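Local coordinates for uncharacterized protein (Staphylococcus aureus subsp. aureus Mu50, PDB 4QXZ) that is of unknown function but folds into a beta-barrel core resembling type VI secretion system proteins, with a pair of helices attached, at residues Q30-N33 / R37-E40; E70-Y75 / I114-H119; S130-L135 / E143-S148. All coordinates share one frame; numbering follows the deposited sequence.

In the fold
The contacts follow one another along the chain, from contact 1 to contact 3. Contact 1 is a hairpin between strands 23-32 and 38-41. Contact 2 sets helix 69-77 against strand 111-121. Both reach the same antiparallel sheet, which curls into the barrel core. Their centres are about 14 Å apart, and they touch where Ile31 packs on Phe72 and Tyr75. Contact 3 joins helices 127-137 and 142-155, the two-helix pair. Its centre is about 18 Å from that of contact 1 and about 29 Å from that of contact 2. Contact 1 therefore faces both parts: the buried packing under helix 69-77 through Ile31, and helix 142-155 through Val32, Arg37 and Ile38. Arg37 comes close to Lys147, a like charge, there.

Contact 1. Residues Q30-N33 / R37-E40; sequences QIVN and RIIE
Glu40 OE1 is gripped twice. Gln30 NE2 donates to it across the strands at 3.0 Å, in a nearly straight bond (168°), and Arg28 adds a salt bridge. The donated N-H lies in the plane of the Gln30 amide, but it meets the carboxylate from above its plane. The two flat groups are turned 75° against each other. The Gln30 chain runs extended beyond CG, and this carries the amide out to Glu40. The Ile38 methyl CG2 packs against the same chain, 3.7 Å from Gln30 CD. Val32 lies on this face too, with CG2 4.3 Å from Ile38 CG1.

Ile31 and Ile39 form the hydrogen-bonded pair. Ile31 N binds Ile39 O, and Ile39 N binds Ile31 O, each at 2.8 Å. Their side chains point to the other face of the sheet. Ile31 is buried there, whereas Ile39 is exposed.

At the turn, Asn33 CG sits between its backbone N and carbonyl carbon (chi1 79°). Asn33 OD1 then accepts the backbone N-H of Arg37, with Arg37 N 3.0 Å away and above the plane of the Asn33 side-chain amide. His35 N adds a weak bond to the same oxygen. In return, Asn33 N donates to Arg37 O at 3.2 Å. The Asn33 side chain thus ties down the mouth of the loop. Strand 23-32 also bonds through Gln30 and Val32 to strand 82-88, while Val32 and Ile38 touch Ser155 of helix 142-155. The pairing is that of an antiparallel beta hairpin, here part of the barrel sheet.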
loop_
_atom_site.group_PDB
_atom_site.type_symbol
_atom_site.label_atom_id
_atom_site.label_comp_id
_atom_site.label_asym_id
_atom_site.label_seq_id
_atom_site.Cartn_x
_atom_site.Cartn_y
_atom_site.Cartn_z
ATOM N N GLN A 30 -0.670 -15.018 -7.031
ATOM C CA GLN A 30 -0.843 -16.337 -7.622
ATOM C C GLN A 30 -1.569 -16.245 -8.950
ATOM O O GLN A 30 -2.378 -15.321 -9.163
ATOM C CB GLN A 30 -1.665 -17.224 -6.701
ATOM C CG GLN A 30 -1.154 -17.345 -5.277
ATOM C CD GLN A 30 -2.102 -18.135 -4.392
ATOM O OE1 GLN A 30 -3.318 -18.078 -4.570
ATOM N NE2 GLN A 30 -1.548 -18.884 -3.434
ATOM N N ILE A 31 -1.307 -17.219 -9.823
ATOM C CA ILE A 31 -2.019 -17.362 -11.101
ATOM C C ILE A 31 -2.615 -18.751 -11.140
ATOM O O ILE A 31 -1.940 -19.754 -10.795
ATOM C CB ILE A 31 -1.099 -17.174 -12.312
ATOM C CG1 ILE A 31 -0.365 -15.824 -12.199
ATOM C CG2 ILE A 31 -1.900 -17.248 -13.619
ATOM C CD1 ILE A 31 0.217 -15.306 -13.496
ATOM N N VAL A 32 -3.877 -18.802 -11.508
ATOM C CA VAL A 32 -4.648 -20.014 -11.518
ATOM C C VAL A 32 -5.095 -20.380 -12.906
ATOM O O VAL A 32 -5.591 -19.559 -13.621
ATOM C CB VAL A 32 -5.886 -19.839 -10.667
ATOM C CG1 VAL A 32 -6.542 -21.160 -10.396
ATOM C CG2 VAL A 32 -5.509 -19.216 -9.368
ATOM N N ASN A 33 -4.886 -21.617 -13.286
ATOM C CA ASN A 33 -5.374 -22.134 -14.550
ATOM C C ASN A 33 -6.729 -22.835 -14.490
ATOM O O ASN A 33 -7.363 -22.863 -13.491
ATOM C CB ASN A 33 -4.294 -22.987 -15.220
ATOM C CG ASN A 33 -4.194 -24.363 -14.660
ATOM O OD1 ASN A 33 -4.905 -24.724 -13.772
ATOM N ND2 ASN A 33 -3.293 -25.123 -15.173
ATOM N N ARG A 37 -5.093 -25.042 -10.779
ATOM C CA ARG A 37 -3.746 -25.229 -10.344
ATOM C C ARG A 37 -3.099 -23.892 -10.197
ATOM O O ARG A 37 -3.174 -23.068 -11.068
ATOM C CB ARG A 37 -3.002 -26.110 -11.331
ATOM C CG ARG A 37 -3.713 -27.441 -11.510
ATOM C CD ARG A 37 -2.896 -28.532 -12.186
ATOM N NE ARG A 37 -3.122 -29.841 -11.562
ATOM C CZ ARG A 37 -2.728 -30.189 -10.338
ATOM N NH1 ARG A 37 -2.088 -29.343 -9.556
ATOM N NH2 ARG A 37 -2.974 -31.411 -9.886
ATOM N N ILE A 38 -2.505 -23.696 -9.035
ATOM C CA ILE A 38 -1.937 -22.426 -8.630
ATOM C C ILE A 38 -0.470 -22.425 -8.966
ATOM O O ILE A 38 0.244 -23.337 -8.581
ATOM C CB ILE A 38 -2.065 -22.209 -7.105
ATOM C CG1 ILE A 38 -3.529 -22.004 -6.720
ATOM C CG2 ILE A 38 -1.244 -20.999 -6.650
ATOM C CD1 ILE A 38 -3.816 -22.101 -5.233
ATOM N N ILE A 39 -0.014 -21.395 -9.664
ATOM C CA ILE A 39 1.400 -21.039 -9.595
ATOM C C ILE A 39 1.530 -19.765 -8.739
ATOM O O ILE A 39 0.933 -18.731 -9.062
ATOM C CB ILE A 39 2.037 -20.849 -10.981
ATOM C CG1 ILE A 39 1.961 -22.144 -11.785
ATOM C CG2 ILE A 39 3.503 -20.457 -10.851
ATOM C CD1 ILE A 39 2.448 -21.981 -13.220
ATOM N N GLU A 40 2.295 -19.865 -7.647
ATOM C CA GLU A 40 2.565 -18.733 -6.781
ATOM C C GLU A 40 3.946 -18.167 -7.075
ATOM O O GLU A 40 4.924 -18.902 -7.149
ATOM C CB GLU A 40 2.481 -19.125 -5.284
ATOM C CG GLU A 40 2.870 -17.962 -4.355
ATOM C CD GLU A 40 2.189 -17.960 -2.996
ATOM O OE1 GLU A 40 1.348 -18.835 -2.712
ATOM O OE2 GLU A 40 2.502 -17.053 -2.200
#

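Contact 2. Residues E70-Y75 / I114-H119; sequences ETFKEY and IVFECH
Phe72 CG and Ile114 CG1 both lie beside their backbone N, anti to the carbonyl carbon. Phe72 CG (chi1 -73°) carries its ring from the helix toward the strand. Ile114 CG1 (chi1 -48°) and an extended chi2 of 167° send CD1 to meet it. The methyl lies over one face of the Phe72 ring, 3.8 Å from the centroid, in a CH-pi contact. It sits off-centre, above the part nearest CB: Ile114 CD1 is 3.7 Å from Phe72 CG.

Phe116 makes the second touch. Its ring presents an edge, and Phe72 CE2 lies near the plane of that ring, 3.8 Å from Phe116 CZ. The two side chains cross at about a right angle. No hydrogen bond joins the segments. All three touching residues are buried, and between these two segments the contact is apolar packing.

More rings continue the cluster. Tyr41 meets Phe72 edge-to-face, and Phe29 packs against Phe116 with the ring planes at about 45°. Strand 111-121 runs between strands 57-65 and 96-107, hydrogen-bonded to both. Ile114 and Phe116 touch strand 57-65 as well, while Tyr75 of helix 69-77 leans on Leu82 of strand 82-88.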
loop_
_atom_site.group_PDB
_atom_site.type_symbol
_atom_site.label_atom_id
_atom_site.label_comp_id
_atom_site.label_asym_id
_atom_site.label_seq_id
_atom_site.Cartn_x
_atom_site.Cartn_y
_atom_site.Cartn_z
ATOM N N GLU A 70 10.187 -15.028 -19.492
ATOM C CA GLU A 70 9.594 -15.538 -20.749
ATOM C C GLU A 70 8.096 -15.767 -20.602
ATOM O O GLU A 70 7.310 -15.395 -21.481
ATOM C CB GLU A 70 10.242 -16.846 -21.235
ATOM C CG GLU A 70 11.755 -16.938 -21.088
ATOM C CD GLU A 70 12.502 -15.782 -21.724
ATOM O OE1 GLU A 70 12.087 -15.344 -22.822
ATOM O OE2 GLU A 70 13.510 -15.329 -21.123
ATOM N N THR A 71 7.706 -16.391 -19.493
ATOM C CA THR A 71 6.291 -16.648 -19.232
ATOM C C THR A 71 5.518 -15.330 -19.404
ATOM O O THR A 71 4.588 -15.249 -20.210
ATOM C CB THR A 71 6.063 -17.293 -17.828
ATOM O OG1 THR A 71 6.742 -18.550 -17.757
ATOM C CG2 THR A 71 4.591 -17.564 -17.563
ATOM N N PHE A 72 5.953 -14.286 -18.701
ATOM C CA PHE A 72 5.208 -13.028 -18.683
ATOM C C PHE A 72 5.316 -12.226 -19.969
ATOM O O PHE A 72 4.389 -11.478 -20.317
ATOM C CB PHE A 72 5.595 -12.187 -17.464
ATOM C CG PHE A 72 5.034 -12.728 -16.180
ATOM C CD1 PHE A 72 5.757 -13.603 -15.407
ATOM C CD2 PHE A 72 3.750 -12.405 -15.790
ATOM C CE1 PHE A 72 5.238 -14.123 -14.242
ATOM C CE2 PHE A 72 3.217 -12.919 -14.631
ATOM C CZ PHE A 72 3.963 -13.785 -13.852
ATOM N N LYS A 73 6.438 -12.390 -20.671
ATOM C CA LYS A 73 6.618 -11.789 -21.984
ATOM C C LYS A 73 5.619 -12.415 -22.941
ATOM O O LYS A 73 4.961 -11.706 -23.694
ATOM C CB LYS A 73 8.057 -11.975 -22.491
ATOM C CG LYS A 73 8.411 -11.176 -23.741
ATOM C CD LYS A 73 8.345 -9.675 -23.487
ATOM C CE LYS A 73 8.793 -8.852 -24.686
ATOM N NZ LYS A 73 7.861 -9.022 -25.832
ATOM N N GLU A 74 5.478 -13.737 -22.888
ATOM C CA GLU A 74 4.480 -14.415 -23.723
ATOM C C GLU A 74 3.037 -14.058 -23.336
ATOM O O GLU A 74 2.173 -14.041 -24.211
ATOM C CB GLU A 74 4.655 -15.937 -23.708
ATOM C CG GLU A 74 3.688 -16.651 -24.656
ATOM C CD GLU A 74 3.867 -18.162 -24.707
ATOM O OE1 GLU A 74 4.320 -18.750 -23.693
ATOM O OE2 GLU A 74 3.538 -18.759 -25.764
ATOM N N TYR A 75 2.766 -13.811 -22.049
ATOM C CA TYR A 75 1.430 -13.361 -21.627
ATOM C C TYR A 75 1.104 -11.999 -22.210
ATOM O O TYR A 75 -0.027 -11.743 -22.632
ATOM C CB TYR A 75 1.301 -13.285 -20.091
ATOM C CG TYR A 75 1.238 -14.623 -19.375
ATOM C CD1 TYR A 75 0.672 -15.742 -19.990
ATOM C CD2 TYR A 75 1.727 -14.766 -18.082
ATOM C CE1 TYR A 75 0.597 -16.956 -19.350
ATOM C CE2 TYR A 75 1.640 -15.980 -17.425
ATOM C CZ TYR A 75 1.077 -17.070 -18.077
ATOM O OH TYR A 75 0.992 -18.302 -17.485
ATOM N N ILE A 114 6.580 -5.904 -13.097
ATOM C CA ILE A 114 5.445 -6.136 -13.972
ATOM C C ILE A 114 4.231 -5.393 -13.474
ATOM O O ILE A 114 3.834 -5.558 -12.318
ATOM C CB ILE A 114 5.081 -7.630 -14.049
ATOM C CG1 ILE A 114 6.330 -8.475 -14.288
ATOM C CG2 ILE A 114 4.066 -7.864 -15.154
ATOM C CD1 ILE A 114 6.105 -9.944 -14.059
ATOM N N VAL A 115 3.643 -4.597 -14.366
ATOM C CA VAL A 115 2.383 -3.902 -14.126
ATOM C C VAL A 115 1.261 -4.689 -14.804
ATOM O O VAL A 115 1.386 -5.058 -15.973
ATOM C CB VAL A 115 2.457 -2.469 -14.700
ATOM C CG1 VAL A 115 1.099 -1.766 -14.636
ATOM C CG2 VAL A 115 3.513 -1.653 -13.954
ATOM N N PHE A 116 0.175 -4.955 -14.079
ATOM C CA PHE A 116 -1.014 -5.617 -14.657
ATOM C C PHE A 116 -2.195 -4.691 -14.648
ATOM O O PHE A 116 -2.351 -3.927 -13.713
ATOM C CB PHE A 116 -1.448 -6.838 -13.840
ATOM C CG PHE A 116 -0.368 -7.852 -13.634
ATOM C CD1 PHE A 116 0.632 -7.631 -12.714
ATOM C CD2 PHE A 116 -0.370 -9.028 -14.347
ATOM C CE1 PHE A 116 1.621 -8.564 -12.525
ATOM C CE2 PHE A 116 0.610 -9.966 -14.173
ATOM C CZ PHE A 116 1.612 -9.736 -13.257
ATOM N N GLU A 117 -3.052 -4.812 -15.660
ATOM C CA GLU A 117 -4.359 -4.146 -15.668
ATOM C C GLU A 117 -5.413 -5.106 -15.108
ATOM O O GLU A 117 -5.680 -6.140 -15.697
ATOM C CB GLU A 117 -4.735 -3.733 -17.094
ATOM C CG GLU A 117 -5.983 -2.856 -17.185
ATOM C CD GLU A 117 -6.573 -2.798 -18.599
ATOM O OE1 GLU A 117 -5.810 -2.469 -19.545
ATOM O OE2 GLU A 117 -7.797 -3.075 -18.764
ATOM N N CYS A 118 -6.028 -4.746 -13.990
ATOM C CA CYS A 118 -6.860 -5.659 -13.249
ATOM C C CYS A 118 -8.284 -5.162 -13.145
ATOM O O CYS A 118 -8.517 -3.959 -13.077
ATOM C CB CYS A 118 -6.281 -5.844 -11.842
ATOM S SG CYS A 118 -4.625 -6.563 -11.842
ATOM N N HIS A 119 -9.221 -6.102 -13.149
ATOM C CA HIS A 119 -10.632 -5.837 -12.898
ATOM C C HIS A 119 -11.101 -6.826 -11.835
ATOM O O HIS A 119 -10.975 -8.033 -12.006
ATOM C CB HIS A 119 -11.443 -6.012 -14.194
ATOM C CG HIS A 119 -10.801 -5.373 -15.395
ATOM N ND1 HIS A 119 -10.556 -4.014 -15.470
ATOM C CD2 HIS A 119 -10.338 -5.903 -16.554
ATOM C CE1 HIS A 119 -9.973 -3.738 -16.623
ATOM N NE2 HIS A 119 -9.832 -4.864 -17.300
#

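Contact 3. Residues S130-L135 / E143-S148; sequences SLLEQL and EELKKS
Leu145 CD1 is the tight point of this contact. Two carbons of Leu135 on the facing helix come up to it. Leu135 CB is nearest, 3.7 Å from Leu145 CD1, and Leu135 CD1 lies 4.0 Å from the same methyl. Leu145 CG is anti to the backbone N (chi1 177°), which brings the methyl end nearer to helix 127-137 than the start of the side chain would suggest. The Leu135 side chain leaves its helix toward the other one, and the residue is buried. Its CD1 also rests near Ser148 CB, at 4.1 Å, so the serine meets the leucine through carbon.

The two helices form a roughly antiparallel helical hairpin, consistent with the two-helix pair that accompanies the barrel. The axes of segments 130-135 and 143-148 run 141° apart in direction, with a closest approach of 10.9 Å. At that spacing leucine side chains bridge the gap, and no hydrogen bond spans it.

The Leu132 side is looser. This leucine is exposed and reaches its partner only through its tip, with Leu132 CD1 4.0 Å from Leu145 CD1, and the two side chains cross at about a right angle. Leu145 itself is partly exposed. On the buried side Leu131 packs against Phe149, Met152 and Met153 of helix 142-155, and Met152 also touches Leu135.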
loop_
_atom_site.group_PDB
_atom_site.type_symbol
_atom_site.label_atom_id
_atom_site.label_comp_id
_atom_site.label_asym_id
_atom_site.label_seq_id
_atom_site.Cartn_x
_atom_site.Cartn_y
_atom_site.Cartn_z
ATOM N N SER A 130 -22.060 -25.408 -9.622
ATOM C CA SER A 130 -21.602 -25.208 -10.981
ATOM C C SER A 130 -20.287 -25.910 -11.252
ATOM O O SER A 130 -20.093 -26.472 -12.329
ATOM C CB SER A 130 -21.412 -23.728 -11.234
ATOM O OG SER A 130 -22.652 -23.086 -11.096
ATOM N N LEU A 131 -19.379 -25.854 -10.283
ATOM C CA LEU A 131 -18.108 -26.543 -10.395
ATOM C C LEU A 131 -18.294 -28.051 -10.520
ATOM O O LEU A 131 -17.647 -28.692 -11.348
ATOM C CB LEU A 131 -17.253 -26.242 -9.175
ATOM C CG LEU A 131 -16.015 -27.108 -9.013
ATOM C CD1 LEU A 131 -15.060 -26.956 -10.177
ATOM C CD2 LEU A 131 -15.344 -26.711 -7.719
ATOM N N LEU A 132 -19.168 -28.617 -9.696
ATOM C CA LEU A 132 -19.490 -30.032 -9.822
ATOM C C LEU A 132 -20.139 -30.347 -11.177
ATOM O O LEU A 132 -19.833 -31.351 -11.803
ATOM C CB LEU A 132 -20.416 -30.486 -8.692
ATOM C CG LEU A 132 -20.758 -31.985 -8.672
ATOM C CD1 LEU A 132 -19.493 -32.826 -8.635
ATOM C CD2 LEU A 132 -21.698 -32.356 -7.510
ATOM N N GLU A 133 -21.049 -29.497 -11.614
ATOM C CA GLU A 133 -21.720 -29.718 -12.884
ATOM C C GLU A 133 -20.730 -29.747 -14.042
ATOM O O GLU A 133 -20.816 -30.609 -14.913
ATOM C CB GLU A 133 -22.784 -28.648 -13.135
ATOM C CG GLU A 133 -23.604 -28.908 -14.376
ATOM C CD GLU A 133 -24.510 -27.759 -14.704
ATOM O OE1 GLU A 133 -25.694 -27.827 -14.336
ATOM O OE2 GLU A 133 -24.036 -26.784 -15.323
ATOM N N GLN A 134 -19.777 -28.817 -14.040
ATOM C CA GLN A 134 -18.712 -28.830 -15.030
ATOM C C GLN A 134 -17.866 -30.120 -15.024
ATOM O O GLN A 134 -17.631 -30.704 -16.081
ATOM C CB GLN A 134 -17.797 -27.641 -14.823
ATOM C CG GLN A 134 -16.747 -27.532 -15.908
ATOM C CD GLN A 134 -15.858 -26.346 -15.700
ATOM O OE1 GLN A 134 -16.313 -25.223 -15.716
ATOM N NE2 GLN A 134 -14.589 -26.597 -15.480
ATOM N N LEU A 135 -17.401 -30.541 -13.849
ATOM C CA LEU A 135 -16.501 -31.705 -13.730
ATOM C C LEU A 135 -17.179 -32.997 -14.182
ATOM O O LEU A 135 -16.555 -33.848 -14.819
ATOM C CB LEU A 135 -15.974 -31.847 -12.292
ATOM C CG LEU A 135 -15.037 -30.707 -11.847
ATOM C CD1 LEU A 135 -14.620 -30.889 -10.399
ATOM C CD2 LEU A 135 -13.791 -30.603 -12.746
ATOM N N GLU A 143 -12.479 -40.985 -7.374
ATOM C CA GLU A 143 -11.343 -40.318 -6.748
ATOM C C GLU A 143 -10.750 -39.157 -7.534
ATOM O O GLU A 143 -10.240 -38.226 -6.928
ATOM C CB GLU A 143 -10.253 -41.344 -6.447
ATOM C CG GLU A 143 -10.689 -42.374 -5.419
ATOM C CD GLU A 143 -11.156 -41.740 -4.115
ATOM O OE1 GLU A 143 -10.364 -40.964 -3.531
ATOM O OE2 GLU A 143 -12.305 -41.999 -3.681
ATOM N N GLU A 144 -10.791 -39.208 -8.863
ATOM C CA GLU A 144 -10.339 -38.074 -9.685
ATOM C C GLU A 144 -11.260 -36.897 -9.475
ATOM O O GLU A 144 -10.816 -35.746 -9.494
ATOM C CB GLU A 144 -10.327 -38.393 -11.190
ATOM C CG GLU A 144 -9.007 -38.909 -11.745
ATOM C CD GLU A 144 -8.815 -40.413 -11.591
ATOM O OE1 GLU A 144 -9.708 -41.114 -11.052
ATOM O OE2 GLU A 144 -7.747 -40.907 -12.017
ATOM N N LEU A 145 -12.550 -37.200 -9.326
ATOM C CA LEU A 145 -13.572 -36.180 -9.102
ATOM C C LEU A 145 -13.391 -35.482 -7.725
ATOM O O LEU A 145 -13.321 -34.265 -7.673
ATOM C CB LEU A 145 -14.964 -36.781 -9.266
ATOM C CG LEU A 145 -16.174 -35.873 -9.000
ATOM C CD1 LEU A 145 -16.121 -34.554 -9.761
ATOM C CD2 LEU A 145 -17.457 -36.617 -9.351
ATOM N N LYS A 146 -13.275 -36.251 -6.637
ATOM C CA LYS A 146 -12.937 -35.694 -5.323
ATOM C C LYS A 146 -11.637 -34.883 -5.358
ATOM O O LYS A 146 -11.512 -33.858 -4.672
ATOM C CB LYS A 146 -12.779 -36.793 -4.272
ATOM C CG LYS A 146 -14.069 -37.465 -3.845
ATOM C CD LYS A 146 -13.918 -38.981 -3.707
ATOM C CE LYS A 146 -13.624 -39.424 -2.293
ATOM N NZ LYS A 146 -13.778 -40.898 -2.113
ATOM N N LYS A 147 -10.676 -35.359 -6.139
ATOM C CA LYS A 147 -9.357 -34.741 -6.209
ATOM C C LYS A 147 -9.472 -33.361 -6.828
ATOM O O LYS A 147 -9.014 -32.377 -6.246
ATOM C CB LYS A 147 -8.395 -35.578 -7.049
ATOM C CG LYS A 147 -6.999 -34.976 -7.117
ATOM C CD LYS A 147 -6.075 -35.678 -8.100
ATOM C CE LYS A 147 -4.632 -35.301 -7.787
ATOM N NZ LYS A 147 -3.718 -35.288 -8.961
ATOM N N SER A 148 -10.074 -33.307 -8.014
ATOM C CA SER A 148 -10.259 -32.065 -8.721
ATOM C C SER A 148 -11.195 -31.111 -7.963
ATOM O O SER A 148 -10.933 -29.930 -7.863
ATOM C CB SER A 148 -10.804 -32.335 -10.123
ATOM O OG SER A 148 -9.774 -32.757 -10.988
#